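Zinc chaperone AztD (Citrobacter koseri, PDB 6CMK) acts as a periplasmic zinc chaperone that hands one zinc ion directly to AztC, the solute-binding protein of the AztABCD transport system. Local coordinates at residues I51-D55 with A358-Y363; M268-I272 with V283-E287; Q334-V338 with L375-F380; P351-V357 with Q391-A397; P367-I373 with E385-Q391. One frame throughout, in Å; residues are numbered along the deposited sequence.

In the fold
AztD is a beta propeller, and four of the five contacts gather round its last blade, strands 355-358, 361-366, 371-376 and 381-387. Contact 5 pairs the outer two strands of that blade. Contacts 1 and 4 join it to the first blade, where the C-terminal strand 392-403 lies inside three N-terminal strands, and contact 3 joins it to the blade before. Contacts 4 and 5 share Gln391, their centres about 10 Å apart; contacts 1 and 3 meet, probably through backbone hydrogen bonds between neighbouring strands. Contact 2 belongs to a separate blade, its centre about 25 Å from that of contact 4. Arg354 of contact 4 has its side chain about 11 Å from a bound zinc ion.

Contact 1: I51-D55 with A358-Y363; sequences IDALD and ADNKIY
Tyr363 reaches Ala53 with the hydroxyl end of its ring, and this pair shows how a hairpin turn can be tied to a neighbouring blade of a propeller. With CG beside the backbone N (chi1 -59°), the ring extends away from its strand, so that Tyr363 OH donates to Ala53 O at 2.6 Å. The approach is from above the carbonyl plane, 47° out of it, while the oxygen itself lies near the plane of the ring, at its edge. The methyl of the same alanine sits beside the hydroxyl, Ala53 CB 3.5 Å from Tyr363 OH, and also touches the methyl of Ala358. Lys361 runs out extended alongside; its NZ makes a weak bond of 3.4 Å to Leu54 O and donates to a water, which in turn donates to Ala53 O. Farther along, the side chains of Leu54 and Asp359 cross at about a right angle, Leu54 CD2 4.0 Å from Asp359 OD2. Asp52 OD1 accepts from Leu54 N at 2.9 Å, an Asx turn that shapes the loop leaving strand 47-52, while residues 358-361 form a type II' hairpin turn in the last blade. Ala53 O thus accepts hydrogen bonds from both the phenol and the water, and the nearby ammonium group probably adds to the polarisation of this small polar cluster.

Contact 2: M268-I272 with V283-E287; sequences MQYFI and VDPTE
Phe271 and Val283 form an antiparallel hydrogen-bonded pair, Phe271 N donating to Val283 O at 2.9 Å and Val283 N to Phe271 O at 2.8 Å, where the second and third strands of a propeller blade meet at the open end of their hairpin. The side chains of the pair emerge on the same face of the sheet, CB to CB 4.3 Å. Farther along that face the Phe271 ring, placed by a CG beside the backbone N (chi1 -60°), meets Pro285 at about a right angle, Phe271 CE2 3.8 Å from Pro285 CG. Leu235 of the preceding blade packs on both. Gln269 crosses Thr286 in the same manner, OE1 against the methyl CG2, while its NE2 is bonded to Asp223 and to the carbonyl of Ser221. Beyond the strand Asp284 builds an Asx turn, OD1 accepting from Thr286 N at 3.0 Å. A water bridges the two segments, giving one proton to Gln269 O and the other to Asp284 OD1, the latter at 3.0 Å.

Contact 3: Q334-V338 with L375-F380; sequences QSVRV and LDATSF. With EDO (1,2-ethanediol), chain L.
Gln334 lies along the side of Phe380, where the outermost strand of one propeller blade packs on the loop between the last two strands of the next. From CB the chain turns between the backbone N and the carbonyl carbon (chi1 62°), and is extended from there on. Gln334 CG therefore meets the ring first, 3.8 Å from Phe380 CD2. CD of the glutamine has moved back along the phenylalanine to its CB, and OE1 keeps to the same carbon. The two side chains pass in opposite directions, with amide and ring planes 28° apart, so the amide is tilted only moderately against the ring and lies nearest to its CB end. Gln334 NE2 ends 3.7 Å from Phe380 CB; it bonds to Gln324 OE1 in its own blade, and also donates to a water that gives a proton to Thr378 O at 2.7 Å. Val336 adds the apolar half of the interface: its CG1 touches Phe380 CE2 at 3.6 Å and Leu375 CD2 at 3.7 Å, bridging the two. Val338 CG2 approaches the same leucine methyl more loosely. An ethanediol molecule, probably from the crystallisation liquor, makes a weak bond to the carbonyl of Val338. Phe380 itself follows a turn braced by the Asx motif of Asp376, whose OD2 accepts from Ser379 N at 2.8 Å, nearly straight at 168°.

Contact 4: P351-V357 with Q391-A397; sequences PRPRIAV and QPFNIVA
Arg352 O, buried with no polar partner in the model, is met by the rim of the Phe393 ring instead: it lies in the plane of the ring at the edge, 3.3 Å from CD1. Another neighbour of that ring is Arg354. Its chain bends at chi2 (-69°) and runs beside the phenylalanine in the same direction, so that Phe393 CE1 stands over the centre of the guanidinium, 3.7 Å above its plane. The two planes are 48° apart, tilted and not stacked flat. Arg354 NH1 is held by Pro353 O at 2.9 Å, and NE shares a water with Asn394 ND2. The ND2 atom lies offset over one face of the phenylalanine ring, and Asn394 OD1 is bonded to Asn69. These residues lie at and just before the innermost strands of the last and first propeller blades; strands 355-357 and 392-397 run nearly parallel, 10° apart, with 6.0 Å between their axes. A classic bulge at Phe393 and Asn394 opposite Ala41 distorts the C-terminal strand. Farther along the packing is apolar: Ala356 CB lies on Ile395 CG1 at 3.7 Å. Ala397 CB meets Val357 O. Two waters bridge backbone carbonyls, Ile355 to Ile395 and Val357 to Ala397.

Contact 5: P367-I373 with E385-Q391; sequences PLKSKII and EISVEGQ
Glu385 turns one face of its carboxylate to Lys371 and Ile373, whose CD and CD1 atoms stand on that side, offset from its centre. At the edge Lys371 NZ meets Glu385 OE1 on the syn side, 19° out of the plane, in a salt bridge of 2.7 Å; OE2 has a second cation, Lys382. Lys371 reaches the carboxylate by bending at chi3 (62°). At the oxygen end of the Gln391 amide, near its plane, Leu368 CD2 lies 3.3 Å from Gln391 OE1. On the opposite side of the sheet Ile372 packs on Ile386 and, through CD1, on Val388 CG2 at 3.8 Å. Ile372 and Ile386 exchange two backbone N-to-O bonds of 2.7 Å each. At the open end of the hairpin Ser370 O receives Val388 N, 50° out of the carbonyl plane, and Ser370 OG donates to Gly390 O at 2.7 Å. A G1 bulge at Ser370 and Lys371 faces strand 361-366. Strands 371-376 and 381-387 form the antiparallel outer hairpin of a four-stranded propeller blade.

Contact 1: I51-D55 with A358-Y363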
# COMPACT_ATOMS: atom_id res chain seq x y z
N ILE B 51 19.22 12.02 -8.81
CA ILE B 51 19.47 11.45 -10.12
C ILE B 51 18.24 10.68 -10.54
O ILE B 51 17.62 9.99 -9.71
CB ILE B 51 20.73 10.56 -10.10
CG1 ILE B 51 21.96 11.47 -9.89
CG2 ILE B 51 20.86 9.71 -11.37
CD1 ILE B 51 23.30 10.78 -10.02
N ASP B 52 17.87 10.80 -11.81
CA ASP B 52 16.82 9.95 -12.37
C ASP B 52 17.34 8.52 -12.44
O ASP B 52 18.32 8.25 -13.13
CB ASP B 52 16.42 10.47 -13.75
CG ASP B 52 15.23 9.73 -14.34
OD1 ASP B 52 15.00 8.54 -14.02
OD2 ASP B 52 14.52 10.35 -15.15
N ALA B 53 16.69 7.62 -11.71
CA ALA B 53 17.21 6.25 -11.61
C ALA B 53 17.13 5.52 -12.94
O ALA B 53 17.90 4.58 -13.18
CB ALA B 53 16.44 5.47 -10.55
N LEU B 54 16.19 5.90 -13.81
CA LEU B 54 15.94 5.11 -15.00
C LEU B 54 16.94 5.40 -16.12
O LEU B 54 17.21 4.51 -16.95
CB LEU B 54 14.50 5.34 -15.47
CG LEU B 54 13.44 5.18 -14.36
CD1 LEU B 54 12.02 5.28 -14.92
CD2 LEU B 54 13.59 3.87 -13.58
N ASP B 55 17.52 6.60 -16.17
CA ASP B 55 18.53 6.90 -17.19
C ASP B 55 19.75 7.64 -16.65
O ASP B 55 20.66 7.94 -17.44
CB ASP B 55 17.91 7.72 -18.33
CG ASP B 55 17.44 9.09 -17.89
OD1 ASP B 55 17.61 9.44 -16.70
OD2 ASP B 55 16.91 9.84 -18.73
N ALA B 358 15.82 0.36 -7.19
CA ALA B 358 14.76 1.13 -7.84
C ALA B 358 14.27 0.35 -9.04
O ALA B 358 15.07 -0.06 -9.89
CB ALA B 358 15.25 2.51 -8.28
N ASP B 359 12.95 0.16 -9.12
CA ASP B 359 12.29 -0.52 -10.25
C ASP B 359 12.94 -1.89 -10.39
O ASP B 359 12.93 -2.68 -9.43
CB ASP B 359 12.36 0.38 -11.48
CG ASP B 359 11.31 0.04 -12.52
OD1 ASP B 359 10.31 -0.62 -12.16
OD2 ASP B 359 11.49 0.43 -13.69
N ASN B 360 13.52 -2.22 -11.54
CA ASN B 360 14.12 -3.54 -11.75
C ASN B 360 15.64 -3.46 -11.78
O ASN B 360 16.30 -4.27 -12.44
CB ASN B 360 13.57 -4.15 -13.03
CG ASN B 360 12.07 -4.35 -12.97
OD1 ASN B 360 11.50 -4.55 -11.89
ND2 ASN B 360 11.41 -4.28 -14.13
N LYS B 361 16.20 -2.50 -11.05
CA LYS B 361 17.63 -2.25 -11.05
C LYS B 361 18.15 -2.14 -9.62
O LYS B 361 17.45 -1.69 -8.71
CB LYS B 361 17.98 -0.97 -11.81
CG LYS B 361 17.74 -1.06 -13.30
CD LYS B 361 17.87 0.29 -13.96
CE LYS B 361 18.00 0.17 -15.47
NZ LYS B 361 18.40 1.46 -16.10
N ILE B 362 19.41 -2.55 -9.47
CA ILE B 362 20.15 -2.42 -8.22
C ILE B 362 21.28 -1.43 -8.45
O ILE B 362 21.94 -1.45 -9.50
CB ILE B 362 20.71 -3.78 -7.76
CG1 ILE B 362 19.58 -4.81 -7.63
CG2 ILE B 362 21.43 -3.62 -6.43
CD1 ILE B 362 20.09 -6.24 -7.50
N TYR B 363 21.50 -0.57 -7.46
CA TYR B 363 22.46 0.52 -7.55
C TYR B 363 23.48 0.39 -6.42
O TYR B 363 23.10 0.25 -5.26
CB TYR B 363 21.77 1.89 -7.47
CG TYR B 363 20.76 2.09 -8.56
CD1 TYR B 363 19.50 1.50 -8.47
CD2 TYR B 363 21.08 2.81 -9.70
CE1 TYR B 363 18.58 1.65 -9.48
CE2 TYR B 363 20.15 2.97 -10.72
CZ TYR B 363 18.90 2.38 -10.59
OH TYR B 363 17.97 2.52 -11.60
O HOH W 1 20.10 3.54 -14.66

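Contact 2: M268-I272 with V283-E287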
# COMPACT_ATOMS: atom_id res chain seq x y z
N MET B 268 7.17 -8.58 2.39
CA MET B 268 7.08 -9.76 3.23
C MET B 268 7.64 -9.35 4.58
O MET B 268 8.54 -8.51 4.63
CB MET B 268 7.89 -10.89 2.56
CG MET B 268 7.99 -12.22 3.26
SD MET B 268 8.76 -13.37 2.09
CE MET B 268 10.51 -13.07 2.34
N GLN B 269 7.10 -9.89 5.67
CA GLN B 269 7.55 -9.50 7.01
C GLN B 269 8.73 -10.35 7.45
O GLN B 269 8.59 -11.56 7.68
CB GLN B 269 6.43 -9.59 8.03
CG GLN B 269 5.41 -8.49 7.85
CD GLN B 269 4.43 -8.43 9.00
OE1 GLN B 269 3.49 -9.22 9.07
NE2 GLN B 269 4.66 -7.51 9.93
N TYR B 270 9.90 -9.72 7.58
CA TYR B 270 11.09 -10.35 8.13
C TYR B 270 12.08 -9.26 8.50
O TYR B 270 11.96 -8.12 8.05
CB TYR B 270 11.73 -11.34 7.15
CG TYR B 270 12.34 -10.70 5.92
CD1 TYR B 270 11.59 -10.50 4.76
CD2 TYR B 270 13.66 -10.28 5.91
CE1 TYR B 270 12.15 -9.92 3.63
CE2 TYR B 270 14.22 -9.70 4.80
CZ TYR B 270 13.47 -9.52 3.66
OH TYR B 270 14.04 -8.93 2.56
N PHE B 271 13.09 -9.64 9.28
CA PHE B 271 14.22 -8.78 9.55
C PHE B 271 15.50 -9.51 9.19
O PHE B 271 15.58 -10.73 9.26
CB PHE B 271 14.24 -8.35 11.02
CG PHE B 271 13.02 -7.59 11.42
CD1 PHE B 271 12.90 -6.26 11.08
CD2 PHE B 271 11.99 -8.22 12.09
CE1 PHE B 271 11.76 -5.56 11.41
CE2 PHE B 271 10.85 -7.52 12.43
CZ PHE B 271 10.73 -6.19 12.09
N ILE B 272 16.49 -8.74 8.75
CA ILE B 272 17.86 -9.23 8.62
C ILE B 272 18.73 -8.40 9.55
O ILE B 272 18.64 -7.17 9.55
CB ILE B 272 18.36 -9.17 7.17
CG1 ILE B 272 17.50 -10.07 6.28
CG2 ILE B 272 19.83 -9.62 7.10
CD1 ILE B 272 17.84 -9.97 4.82
N VAL B 283 15.19 -13.25 10.34
CA VAL B 283 14.25 -13.40 11.44
C VAL B 283 12.83 -13.27 10.91
O VAL B 283 12.51 -12.27 10.25
CB VAL B 283 14.49 -12.37 12.56
CG1 VAL B 283 13.67 -12.73 13.78
CG2 VAL B 283 15.97 -12.31 12.91
N ASP B 284 11.99 -14.26 11.21
CA ASP B 284 10.57 -14.20 10.87
C ASP B 284 9.77 -13.91 12.14
O ASP B 284 9.55 -14.81 12.96
CB ASP B 284 10.12 -15.53 10.25
CG ASP B 284 8.69 -15.47 9.74
OD1 ASP B 284 7.94 -14.54 10.11
OD2 ASP B 284 8.32 -16.36 8.95
N PRO B 285 9.31 -12.67 12.34
CA PRO B 285 8.64 -12.33 13.60
C PRO B 285 7.23 -12.89 13.71
O PRO B 285 6.63 -12.79 14.79
CB PRO B 285 8.62 -10.80 13.58
CG PRO B 285 8.49 -10.49 12.13
CD PRO B 285 9.36 -11.51 11.43
N THR B 286 6.69 -13.45 12.63
CA THR B 286 5.36 -14.03 12.66
C THR B 286 5.37 -15.53 12.97
O THR B 286 4.29 -16.10 13.17
CB THR B 286 4.66 -13.80 11.31
OG1 THR B 286 5.24 -14.65 10.30
CG2 THR B 286 4.80 -12.33 10.87
N GLU B 287 6.55 -16.16 13.03
CA GLU B 287 6.66 -17.61 13.15
C GLU B 287 7.53 -18.00 14.34
O GLU B 287 8.39 -17.23 14.79
CB GLU B 287 7.26 -18.24 11.89
CG GLU B 287 6.56 -17.91 10.58
CD GLU B 287 5.08 -18.23 10.59
OE1 GLU B 287 4.28 -17.28 10.75
OE2 GLU B 287 4.71 -19.41 10.44
O HOH W 2 6.80 -13.28 7.59

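Contact 3: Q334-V338 with L375-F380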
# COMPACT_ATOMS: atom_id res chain seq x y z
N GLN B 334 23.38 -16.19 -5.25
CA GLN B 334 24.46 -15.91 -6.19
C GLN B 334 25.18 -14.64 -5.76
O GLN B 334 24.69 -13.87 -4.93
CB GLN B 334 23.94 -15.78 -7.62
CG GLN B 334 22.96 -14.64 -7.82
CD GLN B 334 22.46 -14.55 -9.25
OE1 GLN B 334 23.24 -14.67 -10.19
NE2 GLN B 334 21.17 -14.34 -9.41
N SER B 335 26.35 -14.43 -6.37
CA SER B 335 27.22 -13.30 -6.08
C SER B 335 27.81 -12.79 -7.39
O SER B 335 28.01 -13.55 -8.33
CB SER B 335 28.36 -13.69 -5.13
OG SER B 335 27.85 -14.25 -3.93
N VAL B 336 28.12 -11.49 -7.42
CA VAL B 336 28.74 -10.87 -8.59
C VAL B 336 29.69 -9.78 -8.11
O VAL B 336 29.38 -9.03 -7.18
CB VAL B 336 27.68 -10.29 -9.56
CG1 VAL B 336 26.95 -9.10 -8.95
CG2 VAL B 336 28.31 -9.91 -10.89
N ARG B 337 30.86 -9.70 -8.75
CA ARG B 337 31.83 -8.66 -8.43
C ARG B 337 31.38 -7.33 -9.02
O ARG B 337 31.07 -7.25 -10.21
CB ARG B 337 33.21 -9.04 -8.96
CG ARG B 337 34.29 -8.04 -8.62
CD ARG B 337 35.68 -8.65 -8.78
NE ARG B 337 35.94 -9.60 -7.71
CZ ARG B 337 36.25 -9.24 -6.46
NH1 ARG B 337 36.34 -7.96 -6.13
NH2 ARG B 337 36.46 -10.18 -5.54
N VAL B 338 31.35 -6.29 -8.19
CA VAL B 338 30.89 -4.97 -8.60
C VAL B 338 31.98 -3.91 -8.48
O VAL B 338 32.11 -3.05 -9.35
CB VAL B 338 29.64 -4.55 -7.79
CG1 VAL B 338 29.22 -3.12 -8.14
CG2 VAL B 338 28.52 -5.55 -8.03
N LEU B 375 22.91 -2.55 -11.87
CA LEU B 375 22.71 -3.95 -12.22
C LEU B 375 21.25 -4.23 -12.49
O LEU B 375 20.36 -3.68 -11.83
CB LEU B 375 23.17 -4.89 -11.09
CG LEU B 375 24.64 -4.82 -10.70
CD1 LEU B 375 24.87 -3.82 -9.56
CD2 LEU B 375 25.11 -6.21 -10.32
N ASP B 376 21.00 -5.13 -13.43
CA ASP B 376 19.66 -5.67 -13.61
C ASP B 376 19.36 -6.62 -12.46
O ASP B 376 20.15 -7.52 -12.16
CB ASP B 376 19.56 -6.39 -14.96
CG ASP B 376 18.19 -7.02 -15.17
OD1 ASP B 376 17.24 -6.28 -15.51
OD2 ASP B 376 18.06 -8.24 -14.99
N ALA B 377 18.21 -6.44 -11.81
CA ALA B 377 17.97 -7.16 -10.57
C ALA B 377 17.81 -8.65 -10.79
O ALA B 377 18.25 -9.45 -9.96
CB ALA B 377 16.74 -6.61 -9.85
N THR B 378 17.18 -9.06 -11.89
CA THR B 378 16.87 -10.47 -12.07
C THR B 378 18.04 -11.23 -12.67
O THR B 378 18.34 -12.35 -12.22
CB THR B 378 15.61 -10.62 -12.92
OG1 THR B 378 15.79 -9.98 -14.19
CG2 THR B 378 14.40 -10.01 -12.20
N SER B 379 18.73 -10.65 -13.65
CA SER B 379 19.93 -11.28 -14.20
C SER B 379 21.13 -11.09 -13.29
O SER B 379 22.09 -11.87 -13.37
CB SER B 379 20.24 -10.71 -15.59
OG SER B 379 20.87 -9.44 -15.49
N PHE B 380 21.11 -10.06 -12.45
CA PHE B 380 22.18 -9.83 -11.49
C PHE B 380 23.50 -9.56 -12.21
O PHE B 380 24.57 -10.03 -11.79
CB PHE B 380 22.31 -11.01 -10.52
CG PHE B 380 22.66 -10.60 -9.12
CD1 PHE B 380 21.79 -9.81 -8.38
CD2 PHE B 380 23.84 -11.02 -8.53
CE1 PHE B 380 22.10 -9.44 -7.09
CE2 PHE B 380 24.15 -10.66 -7.23
CZ PHE B 380 23.28 -9.87 -6.51
C1 EDO L . 33.72 -5.39 -12.07
O1 EDO L . 33.68 -6.61 -12.83
C2 EDO L . 35.09 -5.24 -11.41
O2 EDO L . 35.08 -4.11 -10.54
O HOH W 3 19.97 -14.50 -12.23

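Contact 4: P351-V357 with Q391-A397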
# COMPACT_ATOMS: atom_id res chain seq x y z
N PRO B 351 34.95 5.88 3.37
CA PRO B 351 33.77 5.59 2.54
C PRO B 351 33.90 4.23 1.86
O PRO B 351 34.98 3.84 1.42
CB PRO B 351 33.79 6.73 1.51
CG PRO B 351 35.21 7.18 1.47
CD PRO B 351 35.69 7.05 2.88
N ARG B 352 32.80 3.51 1.73
CA ARG B 352 32.51 2.19 1.20
C ARG B 352 31.19 2.16 0.46
O ARG B 352 30.32 3.01 0.69
CB ARG B 352 32.51 1.13 2.31
CG ARG B 352 33.83 1.10 3.04
CD ARG B 352 34.17 -0.26 3.60
NE ARG B 352 35.38 -0.17 4.40
CZ ARG B 352 35.43 0.41 5.60
NH1 ARG B 352 34.33 0.94 6.13
NH2 ARG B 352 36.57 0.46 6.26
N PRO B 353 31.01 1.19 -0.42
CA PRO B 353 29.77 1.08 -1.19
C PRO B 353 28.51 0.98 -0.34
O PRO B 353 28.51 0.44 0.77
CB PRO B 353 29.99 -0.20 -2.00
CG PRO B 353 31.47 -0.19 -2.24
CD PRO B 353 32.04 0.26 -0.93
N ARG B 354 27.41 1.50 -0.91
CA ARG B 354 26.07 1.38 -0.36
C ARG B 354 25.13 0.96 -1.50
O ARG B 354 25.35 1.33 -2.65
CB ARG B 354 25.59 2.71 0.27
CG ARG B 354 26.45 3.18 1.46
CD ARG B 354 26.23 2.22 2.61
NE ARG B 354 26.90 2.61 3.86
CZ ARG B 354 28.06 2.13 4.29
NH1 ARG B 354 28.74 1.26 3.57
NH2 ARG B 354 28.54 2.54 5.46
N ILE B 355 24.11 0.16 -1.15
CA ILE B 355 23.16 -0.42 -2.09
C ILE B 355 21.83 0.32 -2.02
O ILE B 355 21.34 0.64 -0.93
CB ILE B 355 22.90 -1.92 -1.80
CG1 ILE B 355 24.17 -2.71 -1.46
CG2 ILE B 355 22.18 -2.55 -2.97
CD1 ILE B 355 23.83 -4.04 -0.74
N ALA B 356 21.22 0.56 -3.18
CA ALA B 356 19.81 0.92 -3.27
C ALA B 356 19.14 0.11 -4.37
O ALA B 356 19.79 -0.44 -5.25
CB ALA B 356 19.60 2.42 -3.54
N VAL B 357 17.80 0.05 -4.32
CA VAL B 357 17.02 -0.65 -5.33
C VAL B 357 15.95 0.29 -5.87
O VAL B 357 15.24 0.93 -5.09
CB VAL B 357 16.36 -1.93 -4.78
CG1 VAL B 357 15.64 -2.68 -5.90
CG2 VAL B 357 17.38 -2.83 -4.11
N GLN B 391 32.63 11.65 -3.87
CA GLN B 391 32.62 10.33 -3.25
C GLN B 391 31.17 9.98 -2.95
O GLN B 391 30.71 10.08 -1.80
CB GLN B 391 33.47 10.31 -1.98
CG GLN B 391 34.94 10.33 -2.26
CD GLN B 391 35.75 9.91 -1.06
OE1 GLN B 391 36.56 8.99 -1.12
NE2 GLN B 391 35.52 10.59 0.06
N PRO B 392 30.41 9.58 -3.97
CA PRO B 392 29.02 9.18 -3.72
C PRO B 392 28.99 8.04 -2.72
O PRO B 392 29.69 7.03 -2.88
CB PRO B 392 28.52 8.76 -5.10
CG PRO B 392 29.76 8.42 -5.88
CD PRO B 392 30.82 9.33 -5.36
N PHE B 393 28.20 8.21 -1.67
CA PHE B 393 28.27 7.34 -0.51
C PHE B 393 26.89 6.80 -0.15
O PHE B 393 26.47 5.76 -0.68
CB PHE B 393 28.93 8.11 0.64
CG PHE B 393 29.12 7.33 1.90
CD1 PHE B 393 29.54 6.02 1.87
CD2 PHE B 393 28.91 7.94 3.12
CE1 PHE B 393 29.72 5.31 3.05
CE2 PHE B 393 29.10 7.24 4.29
CZ PHE B 393 29.50 5.93 4.26
N ASN B 394 26.16 7.49 0.73
CA ASN B 394 24.83 7.03 1.12
C ASN B 394 23.82 7.24 -0.01
O ASN B 394 23.86 8.23 -0.73
CB ASN B 394 24.35 7.76 2.37
CG ASN B 394 25.18 7.44 3.59
OD1 ASN B 394 25.61 8.34 4.33
ND2 ASN B 394 25.44 6.17 3.81
N ILE B 395 22.89 6.30 -0.13
CA ILE B 395 21.95 6.33 -1.24
C ILE B 395 20.61 5.77 -0.80
O ILE B 395 20.53 4.77 -0.07
CB ILE B 395 22.53 5.57 -2.46
CG1 ILE B 395 21.56 5.61 -3.64
CG2 ILE B 395 22.87 4.13 -2.10
CD1 ILE B 395 22.20 5.12 -4.94
N VAL B 396 19.54 6.45 -1.21
CA VAL B 396 18.18 5.92 -1.09
C VAL B 396 17.46 6.18 -2.40
O VAL B 396 17.85 7.04 -3.19
CB VAL B 396 17.39 6.51 0.10
CG1 VAL B 396 18.05 6.14 1.43
CG2 VAL B 396 17.21 8.02 -0.05
N ALA B 397 16.39 5.41 -2.63
CA ALA B 397 15.62 5.48 -3.87
C ALA B 397 14.13 5.49 -3.55
O ALA B 397 13.68 4.80 -2.64
CB ALA B 397 15.91 4.28 -4.77
O HOH W 4 26.54 4.92 5.82
O HOH W 5 19.58 2.21 0.27
O HOH W 6 13.29 1.83 -3.35

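Contact 5: P367-I373 with E385-Q391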
# COMPACT_ATOMS: atom_id res chain seq x y z
N PRO B 367 32.35 4.90 -4.11
CA PRO B 367 32.80 6.28 -3.82
C PRO B 367 34.20 6.59 -4.32
O PRO B 367 34.42 7.70 -4.82
CB PRO B 367 32.70 6.37 -2.29
CG PRO B 367 32.43 4.99 -1.78
CD PRO B 367 31.83 4.22 -2.91
N LEU B 368 35.14 5.66 -4.22
CA LEU B 368 36.51 5.93 -4.64
C LEU B 368 36.64 6.10 -6.15
O LEU B 368 37.66 6.62 -6.61
CB LEU B 368 37.43 4.81 -4.16
CG LEU B 368 37.49 4.62 -2.64
CD1 LEU B 368 38.59 3.65 -2.26
CD2 LEU B 368 37.67 5.95 -1.91
N LYS B 369 35.65 5.66 -6.93
CA LYS B 369 35.68 5.81 -8.37
C LYS B 369 34.68 6.85 -8.88
O LYS B 369 34.54 7.02 -10.09
CB LYS B 369 35.41 4.47 -9.05
CG LYS B 369 36.42 3.38 -8.69
CD LYS B 369 37.78 3.61 -9.33
CE LYS B 369 38.72 2.44 -9.05
NZ LYS B 369 38.25 1.17 -9.68
N SER B 370 33.99 7.54 -7.98
CA SER B 370 33.04 8.58 -8.37
C SER B 370 32.01 8.05 -9.36
O SER B 370 31.73 8.66 -10.39
CB SER B 370 33.77 9.79 -8.96
OG SER B 370 34.77 10.27 -8.09
N LYS B 371 31.42 6.89 -9.03
CA LYS B 371 30.40 6.34 -9.91
C LYS B 371 29.43 5.48 -9.11
O LYS B 371 29.67 5.14 -7.95
CB LYS B 371 31.02 5.52 -11.05
CG LYS B 371 31.74 4.24 -10.64
CD LYS B 371 32.45 3.56 -11.84
CE LYS B 371 33.54 4.44 -12.46
NZ LYS B 371 34.15 3.88 -13.71
N ILE B 372 28.29 5.20 -9.74
CA ILE B 372 27.31 4.24 -9.26
C ILE B 372 27.20 3.14 -10.30
O ILE B 372 27.00 3.44 -11.48
CB ILE B 372 25.93 4.90 -9.03
CG1 ILE B 372 26.06 6.06 -8.04
CG2 ILE B 372 24.90 3.87 -8.56
CD1 ILE B 372 24.81 6.93 -7.96
N ILE B 373 27.33 1.89 -9.87
CA ILE B 373 27.16 0.74 -10.75
C ILE B 373 25.69 0.36 -10.77
O ILE B 373 25.03 0.33 -9.73
CB ILE B 373 28.03 -0.45 -10.30
CG1 ILE B 373 29.48 -0.04 -10.08
CG2 ILE B 373 27.91 -1.59 -11.31
CD1 ILE B 373 30.10 0.76 -11.21
N GLU B 385 26.67 2.25 -15.80
CA GLU B 385 27.22 2.93 -14.64
C GLU B 385 26.98 4.42 -14.80
O GLU B 385 26.89 4.94 -15.92
CB GLU B 385 28.71 2.61 -14.44
CG GLU B 385 29.64 3.03 -15.55
CD GLU B 385 31.09 2.78 -15.18
OE1 GLU B 385 31.89 3.74 -15.16
OE2 GLU B 385 31.43 1.61 -14.88
N ILE B 386 26.84 5.10 -13.66
CA ILE B 386 26.50 6.52 -13.61
C ILE B 386 27.66 7.26 -12.96
O ILE B 386 28.09 6.89 -11.87
CB ILE B 386 25.21 6.77 -12.80
CG1 ILE B 386 24.02 6.06 -13.44
CG2 ILE B 386 24.93 8.26 -12.68
CD1 ILE B 386 22.87 5.87 -12.49
N SER B 387 28.13 8.30 -13.63
CA SER B 387 29.21 9.12 -13.10
C SER B 387 28.63 10.18 -12.18
O SER B 387 27.66 10.85 -12.53
CB SER B 387 30.01 9.77 -14.23
OG SER B 387 30.96 10.69 -13.72
N VAL B 388 29.21 10.31 -10.98
CA VAL B 388 28.75 11.23 -9.95
C VAL B 388 30.00 11.82 -9.31
O VAL B 388 30.75 11.10 -8.65
CB VAL B 388 27.88 10.55 -8.88
CG1 VAL B 388 27.37 11.58 -7.87
CG2 VAL B 388 26.71 9.82 -9.52
N GLU B 389 30.22 13.11 -9.49
CA GLU B 389 31.46 13.70 -9.01
C GLU B 389 31.54 13.61 -7.49
O GLU B 389 30.52 13.63 -6.79
CB GLU B 389 31.60 15.15 -9.48
CG GLU B 389 30.41 16.05 -9.24
CD GLU B 389 30.58 17.41 -9.90
OE1 GLU B 389 31.37 17.50 -10.86
OE2 GLU B 389 29.92 18.38 -9.47
N GLY B 390 32.76 13.45 -6.99
CA GLY B 390 32.97 13.32 -5.57
C GLY B 390 33.09 11.89 -5.10
O GLY B 390 33.59 11.01 -5.81
N GLN B 391 32.63 11.65 -3.87
CA GLN B 391 32.62 10.33 -3.25
C GLN B 391 31.17 9.98 -2.95
O GLN B 391 30.71 10.08 -1.80
CB GLN B 391 33.47 10.31 -1.98
CG GLN B 391 34.94 10.33 -2.26
CD GLN B 391 35.75 9.91 -1.06
OE1 GLN B 391 36.56 8.99 -1.12
NE2 GLN B 391 35.52 10.59 0.06
O HOH W 7 33.06 9.43 -12.65
O HOH W 8 34.98 13.47 -8.94